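Side-chain contacts in sperm autoantigenic protein 17 (Danio rerio, PDB 7MY4), which probably dimerises and docks onto the amphipathic helices of A-kinase anchoring proteins through a domain of the kind found in type II PKA regulatory subunits: residues F18-L21 with L22-L25; L48-A51 with R52-G56; P59-W62 with G63-L66. One frame throughout, in Å; residues are numbered along the deposited sequence.

All three contacts are local, and they follow one another from the N-terminal helix to the C-terminal tail. Interaction 1 lies at the start of helix 18-32 and interaction 2 at the end of helix 37-55, the two helices that probably make up the docking and dimerization domain; interaction 3 lies in the tail beyond them. The centres of interactions 1 and 2 are about 16 Å apart, yet L21 CD1 packs on L48 CD2 (3.8 Å) between the helices. Interaction 3, also about 16 Å from interaction 2 between centres, touches it through R52 CZ and P59 CD (3.5 Å). Interactions 1 and 3 are about 26 Å apart between centres.

Interaction 1 of 3, residues F18-L21 with L22-L25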
ATOM      1  N   PHE A  18       5.750  -5.285   7.769  1.00  5.64           N
ATOM      2  CA  PHE A  18       6.538  -4.197   7.200  1.00  5.48           C
ATOM      3  C   PHE A  18       7.733  -4.735   6.415  1.00  5.58           C
ATOM      4  O   PHE A  18       8.130  -4.137   5.405  1.00  5.55           O
ATOM      5  CB  PHE A  18       6.973  -3.234   8.314  1.00  6.17           C
ATOM      6  CG  PHE A  18       7.600  -1.958   7.805  1.00  6.98           C
ATOM      7  CD1 PHE A  18       6.888  -1.096   6.988  1.00 10.80           C
ATOM      8  CD2 PHE A  18       8.905  -1.611   8.150  1.00  9.89           C
ATOM      9  CE1 PHE A  18       7.456   0.075   6.518  1.00  9.45           C
ATOM     10  CE2 PHE A  18       9.475  -0.427   7.689  1.00 11.72           C
ATOM     11  CZ  PHE A  18       8.752   0.410   6.872  1.00  9.87           C
ATOM     12  N   GLY A  19       8.282  -5.881   6.812  1.00  6.64           N
ATOM     13  CA  GLY A  19       9.324  -6.488   6.009  1.00  5.67           C
ATOM     14  C   GLY A  19       8.844  -6.798   4.608  1.00  5.61           C
ATOM     15  O   GLY A  19       9.513  -6.489   3.624  1.00  6.42           O
ATOM     16  N   ASN A  20       7.659  -7.382   4.501  1.00  6.46           N
ATOM     17  CA  ASN A  20       7.099  -7.639   3.184  1.00  5.57           C
ATOM     18  C   ASN A  20       6.839  -6.345   2.423  1.00  5.44           C
ATOM     19  O   ASN A  20       6.955  -6.309   1.186  1.00  5.88           O
ATOM     20  CB  ASN A  20       5.801  -8.441   3.321  1.00  6.25           C
ATOM     21  CG  ASN A  20       6.040  -9.897   3.654  1.00  8.89           C
ATOM     22  OD1 ASN A  20       7.183 -10.376   3.710  1.00 10.47           O
ATOM     23  ND2 ASN A  20       4.947 -10.639   3.842  1.00  9.76           N
ATOM     24  N   LEU A  21       6.402  -5.294   3.124  1.00  5.37           N
ATOM     25  CA  LEU A  21       6.139  -4.042   2.433  1.00  5.25           C
ATOM     26  C   LEU A  21       7.416  -3.521   1.778  1.00  5.47           C
ATOM     27  O   LEU A  21       7.420  -3.146   0.590  1.00  5.42           O
ATOM     28  CB  LEU A  21       5.553  -3.020   3.407  1.00  5.30           C
ATOM     29  CG  LEU A  21       5.025  -1.768   2.740  1.00  6.82           C
ATOM     30  CD1 LEU A  21       3.747  -2.071   1.978  1.00 11.83           C
ATOM     31  CD2 LEU A  21       4.752  -0.640   3.754  1.00  8.34           C
ATOM     32  N   LEU A  22       8.513  -3.495   2.543  1.00  5.15           N
ATOM     33  CA  LEU A  22       9.794  -3.065   1.996  1.00  5.11           C
ATOM     34  C   LEU A  22      10.275  -3.988   0.878  1.00  5.99           C
ATOM     35  O   LEU A  22      10.899  -3.531  -0.104  1.00  5.96           O
ATOM     36  CB  LEU A  22      10.837  -3.005   3.115  1.00  5.37           C
ATOM     37  CG  LEU A  22      10.599  -1.993   4.228  1.00  5.11           C
ATOM     38  CD1 LEU A  22      11.693  -2.154   5.228  1.00  9.92           C
ATOM     39  CD2 LEU A  22      10.558  -0.580   3.687  1.00  7.73           C
ATOM     40  N   GLU A  23      10.053  -5.299   1.040  1.00  5.26           N
ATOM     41  CA  GLU A  23      10.494  -6.246   0.021  1.00  5.72           C
ATOM     42  C   GLU A  23       9.788  -5.995  -1.306  1.00  5.79           C
ATOM     43  O   GLU A  23      10.394  -6.111  -2.380  1.00  6.43           O
ATOM     44  CB  GLU A  23      10.240  -7.681   0.489  1.00  6.52           C
ATOM     45  CG  GLU A  23      10.742  -8.693  -0.565  1.00  7.85           C
ATOM     46  CD  GLU A  23      10.690 -10.140  -0.143  1.00 16.51           C
ATOM     47  OE1 GLU A  23      10.658 -10.425   1.075  1.00 13.05           O
ATOM     48  OE2 GLU A  23      10.722 -11.019  -1.052  1.00 14.17           O
ATOM     49  N   GLY A  24       8.499  -5.655  -1.254  1.00  5.34           N
ATOM     50  CA  GLY A  24       7.757  -5.411  -2.486  1.00  6.36           C
ATOM     51  C   GLY A  24       8.302  -4.213  -3.236  1.00  5.26           C
ATOM     52  O   GLY A  24       8.505  -4.249  -4.455  1.00  5.59           O
ATOM     53  N   LEU A  25       8.562  -3.135  -2.505  1.00  5.64           N
ATOM     54  CA  LEU A  25       9.224  -1.986  -3.106  1.00  5.33           C
ATOM     55  C   LEU A  25      10.561  -2.401  -3.698  1.00  5.94           C
ATOM     56  O   LEU A  25      10.882  -2.077  -4.847  1.00  6.40           O
ATOM     57  CB  LEU A  25       9.422  -0.900  -2.049  1.00  5.15           C
ATOM     58  CG  LEU A  25      10.302   0.274  -2.488  1.00  5.54           C
ATOM     59  CD1 LEU A  25       9.637   1.038  -3.630  1.00  7.06           C
ATOM     60  CD2 LEU A  25      10.598   1.169  -1.318  1.00  6.71           C
TER
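One face of the F18 phenyl ring carries L22, whose CG sits 4.1 Å from the ring centroid and 18° off the ring normal, a CH-pi contact. This is an i to i+4 pair on the first turns of helix 18-32, the first of the two helices of the RIIa-type docking and dimerization domain. The leucine straddles the outer part of the ring: CD1 reaches F18 CE2 at 3.7 Å, and CD2 comes down near F18 CZ at 3.8 Å. With F18 CG anti to the backbone N (chi1 -171°), the ring projects outward from the helix, slightly toward the following turn, where L22 meets it. L22 takes the other common setting, CG anti to its carbonyl carbon (chi1 -64°), which leans its branch back over the phenyl. An alanine at F18 would remove the ring and is likely to leave both methyls of L22 without their apolar partner on this turn. Other side chains serve elsewhere: L25 packs on A41, Y44 and F45 of helix 37-55, and E23 turns its carboxylate to R27 in a salt bridge. The backbone bonds are the usual i to i+4 set, in which E23 N donates to G19 O and G24 N to N20 O. The backbone bond joining the two residues of the CH-pi pair, L22 N to F18 O, is 3.0 Å.

Interaction 2 of 3, residues L48-A51 with R52-G56; sequences LLKA and REESG
Helix 37-55, the second helix of the docking and dimerization domain, ends here in a Schellman motif at G56, whose positive phi (81°) turns the chain out of the helix while its N bonds back to E53 O. On one flank L49 and R52 run out from the helix together. The CD2 methyl of L49 rests over one face of the guanidinium, off-centre toward its rim, 3.5 Å from R52 NH2. The arginine chain runs extended as far as CD and then bends at chi3 (68°), which turns its flat end back over the leucine methyl. Water 1 donates to L49 O at 2.8 Å and accepts only a weak bond from R52 NH2. The stronger polar hold on the arginine is a salt bridge from NE to D58, just beyond the helix.

On another flank K50 and E54 likewise extend in company, but their meeting is between aliphatic chain and carboxylate: E54 OE1 lies 3.7 Å from K50 CG. The ammonium is 6.2 Å from that oxygen, K50 NZ to E54 OE1, and pairs instead with E47, one turn back toward the N-terminus. In the last turn A51 O accepts from S55 N at 3.1 Å, and water 2 donates to the same carbonyl oxygen.

The chemistry is thus divided: one face of the guanidinium is used for apolar contact and its NE for charge pairing, and the salt bridge from NE to D58 links the last turn of the helix to the chain that follows it. The positive end of K50 would likewise be expected to feel E47 more strongly than the more distant E54.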
ATOM      1  N   LEU A  48       0.284   1.121  -5.191  1.00  9.20           N
ATOM      2  CA  LEU A  48      -0.097   0.066  -4.250  1.00  7.79           C
ATOM      3  C   LEU A  48      -1.343   0.469  -3.473  1.00 10.00           C
ATOM      4  O   LEU A  48      -2.247  -0.350  -3.237  1.00 10.43           O
ATOM      5  CB  LEU A  48       1.070  -0.209  -3.298  1.00  7.80           C
ATOM      6  CG  LEU A  48       0.850  -1.336  -2.295  1.00  9.56           C
ATOM      7  CD1 LEU A  48       0.737  -2.677  -2.962  1.00 13.93           C
ATOM      8  CD2 LEU A  48       1.987  -1.331  -1.281  1.00  9.95           C
ATOM      9  N   LEU A  49      -1.427   1.741  -3.104  1.00  8.08           N
ATOM     10  CA  LEU A  49      -2.601   2.232  -2.394  1.00  7.75           C
ATOM     11  C   LEU A  49      -3.845   2.202  -3.275  1.00 10.40           C
ATOM     12  O   LEU A  49      -4.945   1.897  -2.796  1.00  9.56           O
ATOM     13  CB  LEU A  49      -2.325   3.641  -1.911  1.00  8.31           C
ATOM     14  CG  LEU A  49      -1.369   3.723  -0.713  1.00  8.53           C
ATOM     15  CD1 LEU A  49      -0.884   5.137  -0.526  1.00  8.92           C
ATOM     16  CD2 LEU A  49      -2.075   3.226   0.556  1.00 12.22           C
ATOM     17  N   LYS A  50      -3.705   2.540  -4.558  1.00  8.64           N
ATOM     18  CA  LYS A  50      -4.852   2.443  -5.466  1.00 10.94           C
ATOM     19  C   LYS A  50      -5.335   1.003  -5.573  1.00  9.42           C
ATOM     20  O   LYS A  50      -6.547   0.735  -5.552  1.00 12.06           O
ATOM     21  CB  LYS A  50      -4.465   2.981  -6.837  1.00 14.80           C
ATOM     22  CG  LYS A  50      -5.603   3.012  -7.850  1.00 25.15           C
ATOM     23  CD  LYS A  50      -5.120   3.460  -9.243  1.00 52.20           C
ATOM     24  CE  LYS A  50      -4.153   4.645  -9.227  1.00 60.36           C
ATOM     25  NZ  LYS A  50      -3.592   4.931 -10.587  1.00 69.65           N
ATOM     26  N   ALA A  51      -4.399   0.053  -5.639  1.00  7.79           N
ATOM     27  CA  ALA A  51      -4.779  -1.350  -5.707  1.00  8.14           C
ATOM     28  C   ALA A  51      -5.489  -1.782  -4.435  1.00  9.90           C
ATOM     29  O   ALA A  51      -6.472  -2.532  -4.479  1.00 10.47           O
ATOM     30  CB  ALA A  51      -3.554  -2.227  -5.949  1.00 12.66           C
ATOM     31  N   ARG A  52      -4.983  -1.339  -3.287  1.00  9.32           N
ATOM     32  CA  ARG A  52      -5.637  -1.672  -2.024  1.00  7.64           C
ATOM     33  C   ARG A  52      -7.046  -1.097  -1.984  1.00  8.04           C
ATOM     34  O   ARG A  52      -8.000  -1.786  -1.590  1.00  9.35           O
ATOM     35  CB  ARG A  52      -4.814  -1.160  -0.853  1.00  8.39           C
ATOM     36  CG  ARG A  52      -5.338  -1.674   0.487  1.00  9.78           C
ATOM     37  CD  ARG A  52      -4.643  -1.022   1.672  1.00  7.87           C
ATOM     38  NE  ARG A  52      -4.962   0.396   1.828  1.00  7.65           N
ATOM     39  CZ  ARG A  52      -4.357   1.204   2.688  1.00  7.08           C
ATOM     40  NH1 ARG A  52      -3.429   0.722   3.526  1.00 10.22           N
ATOM     41  NH2 ARG A  52      -4.698   2.484   2.754  1.00  9.50           N
ATOM     42  N   GLU A  53      -7.195   0.160  -2.396  0.53  7.07           N
ATOM     43  CA  GLU A  53      -8.512   0.789  -2.428  0.53  8.79           C
ATOM     44  C   GLU A  53      -9.479   0.001  -3.303  0.53  9.57           C
ATOM     45  O   GLU A  53     -10.623  -0.263  -2.915  0.53  8.05           O
ATOM     46  CB  GLU A  53      -8.366   2.222  -2.940  0.53 11.18           C
ATOM     47  CG  GLU A  53      -9.670   2.962  -3.198  0.53 13.80           C
ATOM     48  CD  GLU A  53      -9.448   4.296  -3.904  0.53 25.97           C
ATOM     49  OE1 GLU A  53      -8.279   4.650  -4.183  0.53 26.55           O
ATOM     50  OE2 GLU A  53     -10.446   4.985  -4.189  0.53 32.44           O
ATOM     51  N   GLU A  54      -9.039  -0.379  -4.501  1.00  8.02           N
ATOM     52  CA  GLU A  54      -9.934  -1.059  -5.432  1.00  8.23           C
ATOM     53  C   GLU A  54     -10.359  -2.418  -4.925  1.00  8.85           C
ATOM     54  O   GLU A  54     -11.479  -2.859  -5.220  1.00  9.89           O
ATOM     55  CB  GLU A  54      -9.247  -1.175  -6.794  1.00  8.89           C
ATOM     56  CG  GLU A  54      -9.088   0.185  -7.439  1.00 17.51           C
ATOM     57  CD  GLU A  54      -8.347   0.140  -8.770  1.00 53.69           C
ATOM     58  OE1 GLU A  54      -8.354   1.174  -9.469  1.00 48.25           O
ATOM     59  OE2 GLU A  54      -7.765  -0.916  -9.111  1.00 33.46           O
ATOM     60  N   SER A  55      -9.484  -3.099  -4.179  0.56  8.19           N
ATOM     61  CA  SER A  55      -9.782  -4.397  -3.599  0.56  9.11           C
ATOM     62  C   SER A  55     -10.733  -4.323  -2.409  0.56  8.55           C
ATOM     63  O   SER A  55     -11.209  -5.374  -1.967  0.56  8.74           O
ATOM     64  CB  SER A  55      -8.489  -5.081  -3.123  0.56 12.66           C
ATOM     65  OG  SER A  55      -7.661  -5.489  -4.204  0.56 13.06           O
ATOM     66  N   GLY A  56     -11.025  -3.136  -1.893  1.00  8.56           N
ATOM     67  CA  GLY A  56     -11.810  -3.003  -0.671  1.00  7.41           C
ATOM     68  C   GLY A  56     -11.035  -3.193   0.618  1.00  9.80           C
ATOM     69  O   GLY A  56     -11.649  -3.379   1.683  1.00  8.64           O
TER
HETATM   70  O   HOH W   1      -5.628   3.133  -0.365  0.97 13.35           O
HETATM   71  O   HOH W   2      -6.819  -4.297  -6.714  0.96 22.06           O

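Interaction 3 of 3, residues P59-W62 with G63-L66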
ATOM      1  N   PRO A  59      -8.246   0.418   5.303  1.00  7.46           N
ATOM      2  CA  PRO A  59      -8.696   0.286   6.696  1.00  9.99           C
ATOM      3  C   PRO A  59     -10.005   1.024   6.928  1.00 10.25           C
ATOM      4  O   PRO A  59     -10.218   2.123   6.417  1.00 12.02           O
ATOM      5  CB  PRO A  59      -7.556   0.905   7.512  1.00 15.01           C
ATOM      6  CG  PRO A  59      -6.383   1.014   6.593  1.00 19.45           C
ATOM      7  CD  PRO A  59      -6.878   0.957   5.169  1.00 11.50           C
ATOM      8  N   ALA A  60     -10.887   0.386   7.687  1.00 11.29           N
ATOM      9  CA  ALA A  60     -12.157   0.993   8.047  1.00 14.41           C
ATOM     10  C   ALA A  60     -11.897   2.156   8.982  1.00 15.63           C
ATOM     11  O   ALA A  60     -11.173   2.021   9.965  1.00 18.70           O
ATOM     12  CB  ALA A  60     -13.068  -0.027   8.727  1.00 17.99           C
ATOM     13  N   GLU A  61     -12.496   3.284   8.697  1.00 19.44           N
ATOM     14  CA  GLU A  61     -12.360   4.458   9.548  1.00 24.79           C
ATOM     15  C   GLU A  61     -13.739   4.651  10.173  1.00 16.60           C
ATOM     16  O   GLU A  61     -14.627   5.232   9.550  1.00 23.76           O
ATOM     17  CB  GLU A  61     -11.917   5.641   8.724  1.00 28.88           C
ATOM     18  CG  GLU A  61     -10.504   5.471   8.142  1.00 32.24           C
ATOM     19  CD  GLU A  61     -10.061   6.678   7.320  1.00 69.22           C
ATOM     20  OE1 GLU A  61     -10.885   7.600   7.119  1.00 69.88           O
ATOM     21  OE2 GLU A  61      -8.900   6.687   6.855  1.00 72.29           O
ATOM     22  N   TRP A  62     -13.931   4.109  11.375  1.00 18.97           N
ATOM     23  CA  TRP A  62     -15.283   4.059  11.931  1.00 13.17           C
ATOM     24  C   TRP A  62     -15.752   5.414  12.450  1.00 15.96           C
ATOM     25  O   TRP A  62     -16.960   5.599  12.635  1.00 11.91           O
ATOM     26  CB  TRP A  62     -15.392   3.005  13.040  1.00 10.95           C
ATOM     27  CG  TRP A  62     -15.457   1.592  12.454  1.00 13.79           C
ATOM     28  CD1 TRP A  62     -14.490   0.633  12.516  1.00 14.57           C
ATOM     29  CD2 TRP A  62     -16.540   1.021  11.721  1.00 10.76           C
ATOM     30  NE1 TRP A  62     -14.900  -0.506  11.852  1.00 10.68           N
ATOM     31  CE2 TRP A  62     -16.148  -0.288  11.339  1.00  9.24           C
ATOM     32  CE3 TRP A  62     -17.794   1.489  11.320  1.00 11.33           C
ATOM     33  CZ2 TRP A  62     -16.982  -1.132  10.613  1.00  8.83           C
ATOM     34  CZ3 TRP A  62     -18.627   0.644  10.611  1.00 14.50           C
ATOM     35  CH2 TRP A  62     -18.207  -0.657  10.259  1.00 10.46           C
ATOM     36  N   GLY A  63     -14.851   6.369  12.622  1.00 23.91           N
ATOM     37  CA  GLY A  63     -15.293   7.725  12.905  1.00 22.17           C
ATOM     38  C   GLY A  63     -15.590   8.548  11.685  1.00 20.39           C
ATOM     39  O   GLY A  63     -16.134   9.652  11.814  1.00 25.64           O
ATOM     40  N   ALA A  64     -15.273   8.029  10.502  1.00 13.63           N
ATOM     41  CA  ALA A  64     -15.396   8.757   9.252  1.00 18.06           C
ATOM     42  C   ALA A  64     -16.774   8.505   8.636  1.00 16.93           C
ATOM     43  O   ALA A  64     -17.502   7.595   9.037  1.00 29.19           O
ATOM     44  CB  ALA A  64     -14.303   8.342   8.266  1.00 24.53           C
ATOM     45  N   LYS A  65     -17.137   9.333   7.663  1.00 14.73           N
ATOM     46  CA  LYS A  65     -18.456   9.171   7.062  1.00 12.03           C
ATOM     47  C   LYS A  65     -18.591   7.759   6.502  1.00 14.24           C
ATOM     48  O   LYS A  65     -17.661   7.244   5.866  1.00 12.18           O
ATOM     49  CB  LYS A  65     -18.710  10.183   5.963  1.00 15.16           C
ATOM     50  CG  LYS A  65     -18.879  11.592   6.474  1.00 19.70           C
ATOM     51  CD  LYS A  65     -19.332  12.491   5.329  1.00 36.32           C
ATOM     52  CE  LYS A  65     -19.655  13.886   5.832  1.00 55.59           C
ATOM     53  NZ  LYS A  65     -20.368  14.677   4.793  1.00 82.49           N
ATOM     54  N   LEU A  66     -19.739   7.132   6.776  1.00 11.96           N
ATOM     55  CA  LEU A  66     -20.112   5.854   6.162  1.00 11.72           C
ATOM     56  C   LEU A  66     -20.600   6.159   4.745  1.00  7.67           C
ATOM     57  O   LEU A  66     -21.798   6.164   4.448  1.00 11.55           O
ATOM     58  CB  LEU A  66     -21.173   5.153   6.987  1.00 10.93           C
ATOM     59  CG  LEU A  66     -20.801   4.780   8.438  1.00  8.50           C
ATOM     60  CD1 LEU A  66     -21.945   4.067   9.087  1.00  8.99           C
ATOM     61  CD2 LEU A  66     -19.549   3.927   8.441  1.00 19.27           C
TER
HETATM   62  O   HOH W   3     -15.815   5.158   6.381  0.98 11.54           O
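The carbonyl oxygen of E61 is approached by two donors, A64 N at 3.0 Å and, more weakly, water 3 at 3.4 Å. The hydrogen bond from A64 N meets the acceptor at a sharp angle, C=O...N 116°, with the donor standing 60° out of the carbonyl plane. Water 3 also donates to K65 O at 2.8 Å, so it spans the two carbonyls from E61 to K65. The A64 N to E61 O bond closes a type I beta turn from E61 to A64, with W62 and G63 at its corners, in the loop that follows helix 37-55. Across the turn, the side chains of its first and last residues meet: E61 CB lies 3.6 Å from A64 CB, and E61 OE1 is 3.7 Å from that same methyl carbon. A second, apolar contact reaches farther along the chain. The side chains of W62 and L66 cross at a slant, and the leucine CD2 methyl approaches the six-membered part of the indole, 4.0 Å from W62 CZ3. The tryptophan holds CG anti to its carbonyl carbon (chi1 -76°), and from this setting the benzo-ring atoms CE3 and CZ3 are the part of the indole nearest that methyl.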